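Local coordinates for protein Cap5O (Staphylococcus aureus, PDB 3OJO) that probably oxidises UDP-N-acetyl-mannosamine with NAD as the acceptor, a step in the synthesis of the staphylococcal capsular polysaccharide, at residues P299-V303 with D339-L344; L323-V329 with A354-V359. All coordinates share one frame; numbering follows the deposited sequence.

Interaction 1: residues P299-V303 with D339-L344; sequences PAYVV and DIYELL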
loop_
_atom_site.group_PDB
_atom_site.type_symbol
_atom_site.label_atom_id
_atom_site.label_comp_id
_atom_site.label_asym_id
_atom_site.label_seq_id
_atom_site.Cartn_x
_atom_site.Cartn_y
_atom_site.Cartn_z
ATOM N N PRO B 299 19.824 -4.082 0.817
ATOM C CA PRO B 299 21.152 -4.446 1.347
ATOM C C PRO B 299 22.318 -3.745 0.626
ATOM O O PRO B 299 23.164 -3.158 1.297
ATOM C CB PRO B 299 21.178 -5.976 1.193
ATOM C CG PRO B 299 19.746 -6.364 1.335
ATOM C CD PRO B 299 19.014 -5.300 0.567
ATOM N N ALA B 300 22.314 -3.725 -0.722
ATOM C CA ALA B 300 23.357 -3.057 -1.525
ATOM C C ALA B 300 23.349 -1.522 -1.325
ATOM O O ALA B 300 24.422 -0.907 -1.297
ATOM C CB ALA B 300 23.194 -3.405 -2.999
ATOM N N TYR B 301 22.149 -0.923 -1.160
ATOM C CA TYR B 301 21.973 0.508 -0.898
ATOM C C TYR B 301 22.606 0.882 0.455
ATOM O O TYR B 301 23.263 1.919 0.560
ATOM C CB TYR B 301 20.472 0.904 -0.961
ATOM C CG TYR B 301 20.210 2.360 -0.647
ATOM C CD1 TYR B 301 20.368 3.340 -1.617
ATOM C CD2 TYR B 301 19.863 2.764 0.641
ATOM C CE1 TYR B 301 20.183 4.685 -1.318
ATOM C CE2 TYR B 301 19.660 4.104 0.948
ATOM C CZ TYR B 301 19.822 5.060 -0.035
ATOM O OH TYR B 301 19.628 6.378 0.285
ATOM N N VAL B 302 22.400 0.037 1.484
ATOM C CA VAL B 302 22.954 0.201 2.837
ATOM C C VAL B 302 24.492 0.055 2.766
ATOM O O VAL B 302 25.207 0.888 3.330
ATOM C CB VAL B 302 22.288 -0.788 3.842
ATOM C CG1 VAL B 302 23.025 -0.853 5.178
ATOM C CG2 VAL B 302 20.822 -0.427 4.059
ATOM N N VAL B 303 24.983 -0.968 2.035
ATOM C CA VAL B 303 26.408 -1.233 1.829
ATOM C C VAL B 303 27.088 -0.020 1.130
ATOM O O VAL B 303 28.117 0.452 1.614
ATOM C CB VAL B 303 26.650 -2.602 1.113
ATOM C CG1 VAL B 303 28.105 -2.768 0.675
ATOM C CG2 VAL B 303 26.227 -3.777 2.002
ATOM N N ASP B 339 22.426 -10.410 5.224
ATOM C CA ASP B 339 22.830 -10.163 3.838
ATOM C C ASP B 339 23.819 -9.012 3.720
ATOM O O ASP B 339 24.810 -9.132 2.997
ATOM C CB ASP B 339 21.604 -9.948 2.959
ATOM C CG ASP B 339 20.884 -11.245 2.653
ATOM O OD1 ASP B 339 19.954 -11.226 1.806
ATOM O OD2 ASP B 339 21.265 -12.290 3.234
ATOM N N ILE B 340 23.610 -7.957 4.538
ATOM C CA ILE B 340 24.472 -6.772 4.612
ATOM C C ILE B 340 25.815 -7.159 5.216
ATOM O O ILE B 340 26.850 -6.828 4.638
ATOM C CB ILE B 340 23.782 -5.566 5.339
ATOM C CG1 ILE B 340 22.564 -5.063 4.523
ATOM C CG2 ILE B 340 24.759 -4.413 5.570
ATOM C CD1 ILE B 340 21.473 -4.391 5.276
ATOM N N TYR B 341 25.792 -7.875 6.362
ATOM C CA TYR B 341 26.980 -8.337 7.098
ATOM C C TYR B 341 27.920 -9.132 6.192
ATOM O O TYR B 341 29.100 -8.846 6.139
ATOM C CB TYR B 341 26.560 -9.166 8.335
ATOM C CG TYR B 341 27.668 -10.000 8.949
ATOM C CD1 TYR B 341 28.633 -9.417 9.768
ATOM C CD2 TYR B 341 27.774 -11.366 8.679
ATOM C CE1 TYR B 341 29.675 -10.173 10.307
ATOM C CE2 TYR B 341 28.811 -12.130 9.211
ATOM C CZ TYR B 341 29.751 -11.532 10.033
ATOM O OH TYR B 341 30.758 -12.287 10.564
ATOM N N GLU B 342 27.368 -10.097 5.484
ATOM C CA GLU B 342 28.028 -10.982 4.544
ATOM C C GLU B 342 28.635 -10.187 3.352
ATOM O O GLU B 342 29.729 -10.526 2.901
ATOM C CB GLU B 342 26.983 -12.021 4.094
ATOM C CG GLU B 342 27.382 -13.005 3.010
ATOM C CD GLU B 342 26.243 -13.848 2.451
ATOM O OE1 GLU B 342 25.072 -13.639 2.856
ATOM O OE2 GLU B 342 26.532 -14.733 1.609
ATOM N N LEU B 343 27.919 -9.150 2.849
ATOM C CA LEU B 343 28.352 -8.273 1.750
ATOM C C LEU B 343 29.482 -7.401 2.236
ATOM O O LEU B 343 30.452 -7.186 1.506
ATOM C CB LEU B 343 27.204 -7.359 1.246
ATOM C CG LEU B 343 26.182 -7.963 0.282
ATOM C CD1 LEU B 343 24.974 -7.051 0.148
ATOM C CD2 LEU B 343 26.799 -8.270 -1.073
ATOM N N LEU B 344 29.349 -6.895 3.459
ATOM C CA LEU B 344 30.369 -6.072 4.084
ATOM C C LEU B 344 31.627 -6.918 4.359
ATOM O O LEU B 344 32.746 -6.436 4.154
ATOM C CB LEU B 344 29.840 -5.423 5.377
ATOM C CG LEU B 344 28.910 -4.222 5.261
ATOM C CD1 LEU B 344 28.656 -3.636 6.617
ATOM C CD2 LEU B 344 29.463 -3.146 4.331
#
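Ile-340 lies against Pro-299, and this pair brings the two helices closest together: their CA atoms are 5.2 Å apart. Against the proline it is the longer branch that touches. Ile-340 CG1 comes within 3.5 Å of Pro-299 CA, so the isoleucine rests on the backbone of the other helix as well as on the proline ring. With CG1 set opposite the carbonyl carbon (chi1 -65°), the longer branch of Ile-340 covers Pro-299 and Val-302, while CG2 lies between Val-302 and Val-303. The terminal CD1 lies 3.9 Å from Val-302 CG1, the two side chains crossing at about a right angle, whereas the short branch CG2 passes Val-303 CG2 in the opposite sense.

Val-303 is the counterpart on the helix 286-312 side. Its CG2 meets Leu-343 CB at 3.8 Å, and its other methyl, CG1, runs past Leu-344 CD2 at 3.9 Å. A chi1 of 170° puts CG1 trans to the backbone N, toward Leu-344, and leaves CG2 among Ile-340, Leu-343 and Leu-344. Leu-343 closes the margin of the patch, its CD1 standing 4.1 Å from Pro-299 CB.

All these contacts are between carbon atoms, and of the 327 Å² buried between the segments, most belongs to Pro, Val, Ile and Leu residues. Further out, Leu-379 of strand 377-380 touches Val-302, Ile-340 and Leu-344, so a strand side chain forms a floor common to both helices. Val-302 also meets Tyr-422, and Ile-340 meets Pro-263.

The axes of the short segments approach to 9.3 Å and cross at -50°, an inclined helix pair with interdigitated aliphatic side chains. In the fold, the middle of the long helix 286-312 thereby packs beside helix 336-346 on the parallel sheet of the C-terminal UDP-binding domain, an alpha/beta layering characteristic of Rossmann-like domains.

Interaction 2: residues L323-V329 with A354-V359; sequences LTYKGDV and AYDPHV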
loop_
_atom_site.group_PDB
_atom_site.type_symbol
_atom_site.label_atom_id
_atom_site.label_comp_id
_atom_site.label_asym_id
_atom_site.label_seq_id
_atom_site.Cartn_x
_atom_site.Cartn_y
_atom_site.Cartn_z
ATOM N N LEU B 323 21.498 -9.026 13.301
ATOM C CA LEU B 323 21.651 -9.899 12.131
ATOM C C LEU B 323 20.311 -10.579 11.746
ATOM O O LEU B 323 20.269 -11.382 10.814
ATOM C CB LEU B 323 22.722 -10.962 12.394
ATOM C CG LEU B 323 24.210 -10.569 12.449
ATOM C CD1 LEU B 323 25.030 -11.785 12.750
ATOM C CD2 LEU B 323 24.704 -10.079 11.125
ATOM N N THR B 324 19.223 -10.210 12.431
ATOM C CA THR B 324 17.886 -10.773 12.222
ATOM C C THR B 324 16.948 -9.816 11.492
ATOM O O THR B 324 17.136 -8.600 11.584
ATOM C CB THR B 324 17.266 -11.146 13.589
ATOM O OG1 THR B 324 17.107 -9.962 14.381
ATOM C CG2 THR B 324 18.079 -12.196 14.339
ATOM N N TYR B 325 15.894 -10.354 10.825
ATOM C CA TYR B 325 14.899 -9.497 10.171
ATOM C C TYR B 325 14.028 -8.838 11.225
ATOM O O TYR B 325 13.975 -7.614 11.287
ATOM C CB TYR B 325 14.057 -10.248 9.118
ATOM C CG TYR B 325 12.888 -9.443 8.558
ATOM C CD1 TYR B 325 13.098 -8.236 7.884
ATOM C CD2 TYR B 325 11.578 -9.909 8.664
ATOM C CE1 TYR B 325 12.030 -7.498 7.364
ATOM C CE2 TYR B 325 10.503 -9.177 8.149
ATOM C CZ TYR B 325 10.735 -7.977 7.488
ATOM O OH TYR B 325 9.679 -7.266 6.958
ATOM N N LYS B 326 13.386 -9.636 12.073
ATOM C CA LYS B 326 12.544 -9.072 13.106
ATOM C C LYS B 326 13.377 -8.830 14.360
ATOM O O LYS B 326 14.401 -9.487 14.562
ATOM C CB LYS B 326 11.317 -9.970 13.384
ATOM C CG LYS B 326 10.489 -10.271 12.141
ATOM C CD LYS B 326 9.263 -11.107 12.434
ATOM C CE LYS B 326 8.671 -11.676 11.161
ATOM N NZ LYS B 326 9.495 -12.786 10.600
ATOM N N GLY B 327 12.942 -7.871 15.166
ATOM C CA GLY B 327 13.573 -7.559 16.434
ATOM C C GLY B 327 13.170 -8.532 17.525
ATOM O O GLY B 327 12.063 -9.064 17.501
ATOM N N ASP B 328 14.085 -8.800 18.462
ATOM C CA ASP B 328 13.933 -9.681 19.622
ATOM C C ASP B 328 13.611 -11.145 19.277
ATOM O O ASP B 328 13.023 -11.872 20.084
ATOM C CB ASP B 328 12.964 -9.077 20.658
ATOM C CG ASP B 328 13.257 -7.629 20.999
ATOM O OD1 ASP B 328 12.335 -6.802 20.902
ATOM O OD2 ASP B 328 14.401 -7.332 21.396
ATOM N N VAL B 329 14.065 -11.571 18.086
ATOM C CA VAL B 329 13.945 -12.922 17.543
ATOM C C VAL B 329 15.374 -13.423 17.220
ATOM O O VAL B 329 16.265 -12.599 17.009
ATOM C CB VAL B 329 12.940 -12.982 16.352
ATOM C CG1 VAL B 329 13.550 -12.474 15.052
ATOM C CG2 VAL B 329 12.365 -14.381 16.173
ATOM N N ALA B 354 30.071 -8.299 13.724
ATOM C CA ALA B 354 28.663 -8.403 14.069
ATOM C C ALA B 354 28.401 -8.483 15.557
ATOM O O ALA B 354 29.072 -9.231 16.261
ATOM C CB ALA B 354 28.053 -9.604 13.386
ATOM N N TYR B 355 27.380 -7.750 16.019
ATOM C CA TYR B 355 26.900 -7.771 17.396
ATOM C C TYR B 355 25.388 -8.039 17.421
ATOM O O TYR B 355 24.607 -7.222 16.936
ATOM C CB TYR B 355 27.244 -6.473 18.174
ATOM C CG TYR B 355 26.600 -6.443 19.546
ATOM C CD1 TYR B 355 25.411 -5.751 19.765
ATOM C CD2 TYR B 355 27.123 -7.190 20.599
ATOM C CE1 TYR B 355 24.776 -5.773 21.006
ATOM C CE2 TYR B 355 26.487 -7.232 21.842
ATOM C CZ TYR B 355 25.325 -6.503 22.047
ATOM O OH TYR B 355 24.695 -6.538 23.269
ATOM N N ASP B 356 24.983 -9.175 18.009
ATOM C CA ASP B 356 23.576 -9.519 18.202
ATOM C C ASP B 356 23.383 -10.353 19.484
ATOM O O ASP B 356 23.858 -11.488 19.547
ATOM C CB ASP B 356 22.923 -10.162 16.961
ATOM C CG ASP B 356 21.402 -10.092 16.963
ATOM O OD1 ASP B 356 20.819 -9.811 15.901
ATOM O OD2 ASP B 356 20.799 -10.368 18.012
ATOM N N PRO B 357 22.691 -9.800 20.514
ATOM C CA PRO B 357 22.490 -10.565 21.763
ATOM C C PRO B 357 21.573 -11.783 21.626
ATOM O O PRO B 357 21.639 -12.692 22.455
ATOM C CB PRO B 357 21.891 -9.530 22.716
ATOM C CG PRO B 357 21.233 -8.533 21.837
ATOM C CD PRO B 357 22.062 -8.462 20.589
ATOM N N HIS B 358 20.716 -11.792 20.591
ATOM C CA HIS B 358 19.757 -12.855 20.312
ATOM C C HIS B 358 20.342 -13.973 19.447
ATOM O O HIS B 358 19.826 -15.090 19.489
ATOM C CB HIS B 358 18.494 -12.266 19.661
ATOM C CG HIS B 358 17.826 -11.233 20.511
ATOM N ND1 HIS B 358 16.923 -11.585 21.490
ATOM C CD2 HIS B 358 17.983 -9.890 20.521
ATOM C CE1 HIS B 358 16.545 -10.450 22.055
ATOM N NE2 HIS B 358 17.149 -9.402 21.498
ATOM N N VAL B 359 21.417 -13.682 18.669
ATOM C CA VAL B 359 22.074 -14.650 17.766
ATOM C C VAL B 359 23.281 -15.344 18.439
ATOM O O VAL B 359 24.257 -14.684 18.825
ATOM C CB VAL B 359 22.423 -14.041 16.373
ATOM C CG1 VAL B 359 23.070 -15.076 15.470
ATOM C CG2 VAL B 359 21.194 -13.456 15.693
#
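An Asx turn just beyond strand 351-355 organises this contact, and its aspartate also reaches across to the loop that follows strand 317-321. In the turn, Asp-356 OD2 accepts from the backbone N of His-358 at 2.9 Å; the bond from Val-359 N to the same oxygen is weak. The other oxygen, OD1, takes the backbone N-H of Leu-323 at 2.8 Å, and the N-H...O angle of 164° makes this bond nearly straight. Both strong bonds use anti lone pairs, each on the side away from the companion oxygen. OD2 holds the turn and OD1 the neighbouring loop. OD1 is also bonded to His-384 NE2, so two partners grip this buried oxygen, an arrangement consistent with a carboxylate.

Apolar contacts flank the carboxylate. Thr-324 CG2 lies 3.6 Å from Val-359 CG2, and Leu-323 CD1 is 3.8 Å from Ala-354 CB. Thr-324 OG1, held between the backbone N and the carbonyl carbon (chi1 63°), turns back to its own loop and bonds Lys-326 O at 2.8 Å.

Strands 317-321 and 351-355 are parallel neighbours in the sheet of the UDP-binding domain, and the contact joins the chain leaving their C-terminal ends, where loops of Rossmann-like folds commonly gather round ligands. Lys-326 itself touches bound pyridine-2,6-dicarboxylic acid.

Farther along, Asp-328 CA sits over one face of the His-358 ring, 3.8 Å from its centroid and 18° off the normal, a CH-pi contact. The polar ends are held from outside: His-358 NE2 bonds Glu-386 OE1, while Asp-328 OD1 bonds Ser-385 OG. His-358 CB, meanwhile, approaches Val-329 O to 3.5 Å.

How the interactions relate
Tyr-341 joins the two contacts, whose centres are about 16 Å apart. It belongs to the 339-344 segment of interaction 1 but faces interaction 2: its CB lies 3.5 Å from Leu-323 CD2 and its CE1 3.5 Å from Ala-354 CB. Helix 336-346 therefore packs against helix 286-312 on one flank and meets both segments of interaction 2 on another. Along the chain the segments alternate, and this helix leads into strand 351-355. Interaction 2 is near the cofactor, with the side chain of Val-329 about 8 Å from bound NAD; in interaction 1, Asp-339 is about 9 Å, side chain to side chain, from NAD-binding Arg-333.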